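Local atomic coordinates of oxalate biosynthetic component 1 (Burkholderia thailandensis, PDB entry 5IKY), a protein that produces oxalate in quorum sensing-dependent oxalogenesis, combining a serine hydrolase activity with an additional lyase activity in a single chain. Residues Tyr260-Pro265 against Arg300-Ala304; Leu306-Val310 against Met527-Asp531. All blocks are in the same frame, centred on the assembly; numbering follows the deposited sequence.

Contact 1: Tyr260-Pro265 against Arg300-Ala304; sequences YDRIMP and RYGHA
In the TIM-barrel-like part of the enzyme, a tyrosine from the loop before strand 310-313 lies against an outer helix. Tyr260-Pro265 is helical, with Met264 N hydrogen-bonded to Tyr260 O (3.1 Å). Pro265 has no amide hydrogen to continue this pattern, and the helix kinks there. Arg300-Ala304 is irregular; Gly302 CA approaches Pro265 CA to 4.9 Å. Tyr301 is extended (phi/psi -115/150), and its m rotamer with chi2 near -88° lays the ring on the helix, Tyr301 CE1 3.4 Å from Tyr260 O and Tyr301 OH 3.6 Å from Tyr260 CB. Met264, m at all three chi angles, makes a CH-pi contact, CB 3.6 Å from the Tyr301 ring centroid, and a Met-aromatic contact, SD 5.0 Å from that centroid. Pro265 CD packs 4.2 Å from Tyr301 CD1. Tyrosine suits the place because its apolar ring ends in a polar group: OH hydrogen-bonds to His297 O and accepts from a water (2.8 Å from Tyr301 OH) that also reaches Asp261 OD1 weakly at 3.3 Å. Asp261 forms a salt bridge to Lys299. Gly302 adopts phi 72° and psi -179°, readily taken without a CB. Beneath, Met264 packs on strand 275-278, Tyr260 on strands 223-226 and 275-278, and Ile263 on helix 206-218.

Contact 2: Leu306-Val310 against Met527-Asp531; sequences LAPDV and MSRPD
The segments run antiparallel in overall direction (179° between the vectors CA 306 to 310 and CA 527 to 530) without pairing as strands: no hydrogen bond joins them, and the nearest CA pairs are Asp309-Met527 at 7.3 Å and Leu306-Arg529 at 9.0 Å. Leu306-Pro308 is extended, Asp309 turns to phi/psi -83/-34, and Val310 enters a strand. Apolar contacts lie at both ends. Leu306 (m,t) places CD2 3.7 Å from Pro530 CG; proline suits the first turn of helix 530-541, where no amide hydrogen is needed. Met527, long and flexible in an m,t,t rotamer, reaches across so that CE lies 3.7 Å from Val310 CG2; its SD is in van der Waals contact with Asp309 CB (4.0 Å). Between sits Arg529 (m,m,t), at the N-cap position. Its planar guanidinium offers Leu306 CD1 a flat face, 3.6 Å from Arg529 NH1, while NE donates to Pro272 O. The charges of Asp309 and Arg529 are near but poorly aligned: Asp309 OD1 to Arg529 NH1 is a long salt bridge of 3.8 Å, with OD1, less surely placed, well out of the guanidinium plane. Aspartate suits its place by accepting from Leu276 N at OD2 while OD1 also salt-bridges Arg522. Val310 forms backbone hydrogen bonds with Leu276 and Leu278, placing the arrangement at the N-terminal end of strand 310-313 in the parallel barrel, as in TIM barrels, covered by the link between helices 518-524 and 530-541.

The two contacts follow one another along the chain, contact 1 closing before contact 2 opens, and their centres lie 12 Å apart. Both use the connection between helix 293-296 and strand 310-313, whose earlier part meets helix 257-270 and whose later part meets the link leading into helix 530-541 and its first residue, Pro530. They touch directly: Tyr301 N is 2.7 Å from Leu306 O, a probable hydrogen bond, and Pro308 CB packs 4.1 Å from Met264 CE. Strands 275-278 and 310-313 are adjacent in the parallel barrel sheet. This one connection thus joins an outer helix of the barrel to the segment leading into a helix more than 200 residues further on.

Contact 1: Tyr260-Pro265 against Arg300-Ala304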
loop_
_atom_site.group_PDB
_atom_site.type_symbol
_atom_site.label_atom_id
_atom_site.label_comp_id
_atom_site.label_asym_id
_atom_site.label_seq_id
_atom_site.Cartn_x
_atom_site.Cartn_y
_atom_site.Cartn_z
ATOM N N TYR A 260 17.927 -1.531 -12.758
ATOM C CA TYR A 260 17.118 -2.641 -12.268
ATOM C C TYR A 260 17.712 -3.255 -11.004
ATOM O O TYR A 260 16.981 -3.786 -10.166
ATOM C CB TYR A 260 16.952 -3.712 -13.350
ATOM C CG TYR A 260 15.877 -3.384 -14.362
ATOM C CD1 TYR A 260 14.563 -3.181 -13.960
ATOM C CD2 TYR A 260 16.172 -3.281 -15.716
ATOM C CE1 TYR A 260 13.571 -2.880 -14.874
ATOM C CE2 TYR A 260 15.183 -2.982 -16.641
ATOM C CZ TYR A 260 13.885 -2.781 -16.212
ATOM O OH TYR A 260 12.898 -2.483 -17.122
ATOM N N ASP A 261 19.031 -3.171 -10.862
ATOM C CA ASP A 261 19.698 -3.639 -9.650
ATOM C C ASP A 261 19.274 -2.803 -8.448
ATOM O O ASP A 261 19.393 -3.243 -7.304
ATOM C CB ASP A 261 21.222 -3.595 -9.803
ATOM C CG ASP A 261 21.758 -4.720 -10.666
ATOM O OD1 ASP A 261 21.025 -5.707 -10.888
ATOM O OD2 ASP A 261 22.921 -4.621 -11.113
ATOM N N ARG A 262 18.785 -1.595 -8.716
ATOM C CA ARG A 262 18.291 -0.708 -7.666
ATOM C C ARG A 262 16.768 -0.775 -7.560
ATOM O O ARG A 262 16.220 -0.915 -6.467
ATOM C CB ARG A 262 18.740 0.733 -7.927
ATOM N N ILE A 263 16.094 -0.682 -8.703
ATOM C CA ILE A 263 14.633 -0.685 -8.749
ATOM C C ILE A 263 14.004 -1.943 -8.146
ATOM O O ILE A 263 13.132 -1.855 -7.278
ATOM C CB ILE A 263 14.125 -0.534 -10.199
ATOM C CG1 ILE A 263 14.469 0.852 -10.745
ATOM C CG2 ILE A 263 12.624 -0.775 -10.271
ATOM C CD1 ILE A 263 14.157 1.019 -12.214
ATOM N N MET A 264 14.449 -3.109 -8.603
ATOM C CA MET A 264 13.815 -4.369 -8.220
ATOM C C MET A 264 13.892 -4.691 -6.721
ATOM O O MET A 264 12.865 -5.001 -6.118
ATOM C CB MET A 264 14.403 -5.523 -9.040
ATOM C CG MET A 264 14.106 -5.415 -10.526
ATOM S SD MET A 264 12.340 -5.530 -10.853
ATOM C CE MET A 264 12.048 -7.233 -10.390
ATOM N N PRO A 265 15.093 -4.624 -6.108
ATOM C CA PRO A 265 15.106 -4.921 -4.670
ATOM C C PRO A 265 14.267 -3.944 -3.849
ATOM O O PRO A 265 13.652 -4.348 -2.863
ATOM C CB PRO A 265 16.589 -4.803 -4.298
ATOM C CG PRO A 265 17.318 -5.019 -5.573
ATOM C CD PRO A 265 16.455 -4.379 -6.618
ATOM N N ARG A 300 17.322 -13.210 -10.474
ATOM C CA ARG A 300 16.847 -13.145 -9.098
ATOM C C ARG A 300 17.413 -11.910 -8.402
ATOM O O ARG A 300 18.615 -11.648 -8.468
ATOM C CB ARG A 300 17.225 -14.423 -8.349
ATOM C CG ARG A 300 16.496 -15.656 -8.864
ATOM C CD ARG A 300 17.086 -16.949 -8.322
ATOM N NE ARG A 300 16.243 -18.096 -8.645
ATOM C CZ ARG A 300 16.299 -18.770 -9.790
ATOM N NH1 ARG A 300 17.162 -18.411 -10.731
ATOM N NH2 ARG A 300 15.491 -19.801 -9.997
ATOM N N TYR A 301 16.536 -11.148 -7.747
ATOM C CA TYR A 301 16.929 -9.903 -7.086
ATOM C C TYR A 301 16.768 -9.962 -5.571
ATOM O O TYR A 301 15.893 -10.657 -5.054
ATOM C CB TYR A 301 16.109 -8.725 -7.624
ATOM C CG TYR A 301 16.393 -8.355 -9.063
ATOM C CD1 TYR A 301 17.404 -7.458 -9.384
ATOM C CD2 TYR A 301 15.634 -8.887 -10.101
ATOM C CE1 TYR A 301 17.661 -7.109 -10.696
ATOM C CE2 TYR A 301 15.881 -8.545 -11.417
ATOM C CZ TYR A 301 16.896 -7.655 -11.709
ATOM O OH TYR A 301 17.143 -7.314 -13.020
ATOM N N GLY A 302 17.612 -9.213 -4.868
ATOM C CA GLY A 302 17.493 -9.052 -3.430
ATOM C C GLY A 302 17.873 -10.275 -2.616
ATOM O O GLY A 302 18.272 -11.305 -3.162
ATOM N N HIS A 303 17.747 -10.154 -1.297
ATOM C CA HIS A 303 18.065 -11.250 -0.388
ATOM C C HIS A 303 17.066 -12.391 -0.527
ATOM O O HIS A 303 17.406 -13.552 -0.313
ATOM C CB HIS A 303 18.094 -10.757 1.062
ATOM C CG HIS A 303 19.181 -9.767 1.344
ATOM N ND1 HIS A 303 20.519 -10.076 1.222
ATOM C CD2 HIS A 303 19.129 -8.476 1.750
ATOM C CE1 HIS A 303 21.244 -9.017 1.536
ATOM N NE2 HIS A 303 20.424 -8.032 1.861
ATOM N N ALA A 304 15.834 -12.052 -0.889
ATOM C CA ALA A 304 14.786 -13.052 -1.058
ATOM C C ALA A 304 14.981 -13.842 -2.348
ATOM O O ALA A 304 14.308 -14.851 -2.570
ATOM C CB ALA A 304 13.417 -12.391 -1.041
HETATM O O HOH W 1 19.470 -5.893 -13.838
#

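Contact 2: Leu306-Val310 against Met527-Asp531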
loop_
_atom_site.group_PDB
_atom_site.type_symbol
_atom_site.label_atom_id
_atom_site.label_comp_id
_atom_site.label_asym_id
_atom_site.label_seq_id
_atom_site.Cartn_x
_atom_site.Cartn_y
_atom_site.Cartn_z
ATOM N N LEU A 306 14.198 -13.199 -5.499
ATOM C CA LEU A 306 12.992 -13.287 -6.310
ATOM C C LEU A 306 13.223 -12.713 -7.701
ATOM O O LEU A 306 13.953 -11.736 -7.875
ATOM C CB LEU A 306 11.832 -12.562 -5.624
ATOM C CG LEU A 306 11.425 -13.121 -4.259
ATOM C CD1 LEU A 306 10.260 -12.337 -3.676
ATOM C CD2 LEU A 306 11.076 -14.591 -4.382
ATOM N N ALA A 307 12.596 -13.337 -8.689
ATOM C CA ALA A 307 12.704 -12.906 -10.075
ATOM C C ALA A 307 11.490 -12.072 -10.451
ATOM O O ALA A 307 10.482 -12.098 -9.746
ATOM C CB ALA A 307 12.831 -14.113 -10.993
ATOM N N PRO A 308 11.586 -11.308 -11.551
ATOM C CA PRO A 308 10.364 -10.671 -12.046
ATOM C C PRO A 308 9.366 -11.739 -12.460
ATOM O O PRO A 308 9.769 -12.827 -12.864
ATOM C CB PRO A 308 10.843 -9.844 -13.245
ATOM C CG PRO A 308 12.194 -10.393 -13.594
ATOM C CD PRO A 308 12.776 -10.903 -12.318
ATOM N N ASP A 309 8.081 -11.441 -12.343
ATOM C CA ASP A 309 7.057 -12.439 -12.591
ATOM C C ASP A 309 6.746 -12.557 -14.075
ATOM O O ASP A 309 6.445 -13.638 -14.575
ATOM C CB ASP A 309 5.794 -12.095 -11.808
ATOM C CG ASP A 309 6.074 -11.869 -10.337
ATOM O OD1 ASP A 309 6.142 -12.868 -9.589
ATOM O OD2 ASP A 309 6.228 -10.693 -9.931
ATOM N N VAL A 310 6.824 -11.436 -14.781
ATOM C CA VAL A 310 6.425 -11.392 -16.179
ATOM C C VAL A 310 7.435 -10.610 -17.014
ATOM O O VAL A 310 8.012 -9.634 -16.540
ATOM C CB VAL A 310 5.018 -10.762 -16.329
ATOM C CG1 VAL A 310 4.628 -10.649 -17.782
ATOM C CG2 VAL A 310 3.979 -11.582 -15.567
ATOM N N MET A 527 0.924 -17.316 -9.318
ATOM C CA MET A 527 2.187 -16.632 -9.047
ATOM C C MET A 527 2.320 -16.212 -7.590
ATOM O O MET A 527 2.905 -15.168 -7.295
ATOM C CB MET A 527 2.333 -15.389 -9.927
ATOM C CG MET A 527 2.366 -15.645 -11.416
ATOM S SD MET A 527 2.389 -14.085 -12.317
ATOM C CE MET A 527 2.567 -14.675 -13.997
ATOM N N SER A 528 1.774 -17.011 -6.682
ATOM C CA SER A 528 1.809 -16.669 -5.263
ATOM C C SER A 528 3.247 -16.587 -4.759
ATOM O O SER A 528 4.116 -17.329 -5.213
ATOM C CB SER A 528 1.016 -17.689 -4.445
ATOM O OG SER A 528 1.555 -18.990 -4.595
ATOM N N ARG A 529 3.491 -15.663 -3.836
ATOM C CA ARG A 529 4.814 -15.480 -3.246
ATOM C C ARG A 529 5.220 -16.706 -2.431
ATOM O O ARG A 529 4.359 -17.430 -1.931
ATOM C CB ARG A 529 4.829 -14.226 -2.368
ATOM C CG ARG A 529 4.884 -12.919 -3.140
ATOM C CD ARG A 529 6.073 -12.895 -4.074
ATOM N NE ARG A 529 6.351 -11.557 -4.585
ATOM C CZ ARG A 529 7.163 -11.309 -5.607
ATOM N NH1 ARG A 529 7.761 -12.312 -6.236
ATOM N NH2 ARG A 529 7.365 -10.064 -6.011
ATOM N N PRO A 530 6.536 -16.948 -2.302
ATOM C CA PRO A 530 7.046 -18.113 -1.564
ATOM C C PRO A 530 6.540 -18.221 -0.123
ATOM O O PRO A 530 6.198 -19.322 0.310
ATOM C CB PRO A 530 8.562 -17.899 -1.585
ATOM C CG PRO A 530 8.805 -17.111 -2.828
ATOM C CD PRO A 530 7.619 -16.198 -2.964
ATOM N N ASP A 531 6.489 -17.110 0.607
ATOM C CA ASP A 531 6.069 -17.155 2.007
ATOM C C ASP A 531 4.572 -17.451 2.125
ATOM O O ASP A 531 4.145 -18.156 3.039
ATOM C CB ASP A 531 6.430 -15.846 2.728
ATOM C CG ASP A 531 5.709 -14.635 2.158
ATOM O OD1 ASP A 531 5.405 -14.628 0.947
ATOM O OD2 ASP A 531 5.459 -13.677 2.926
#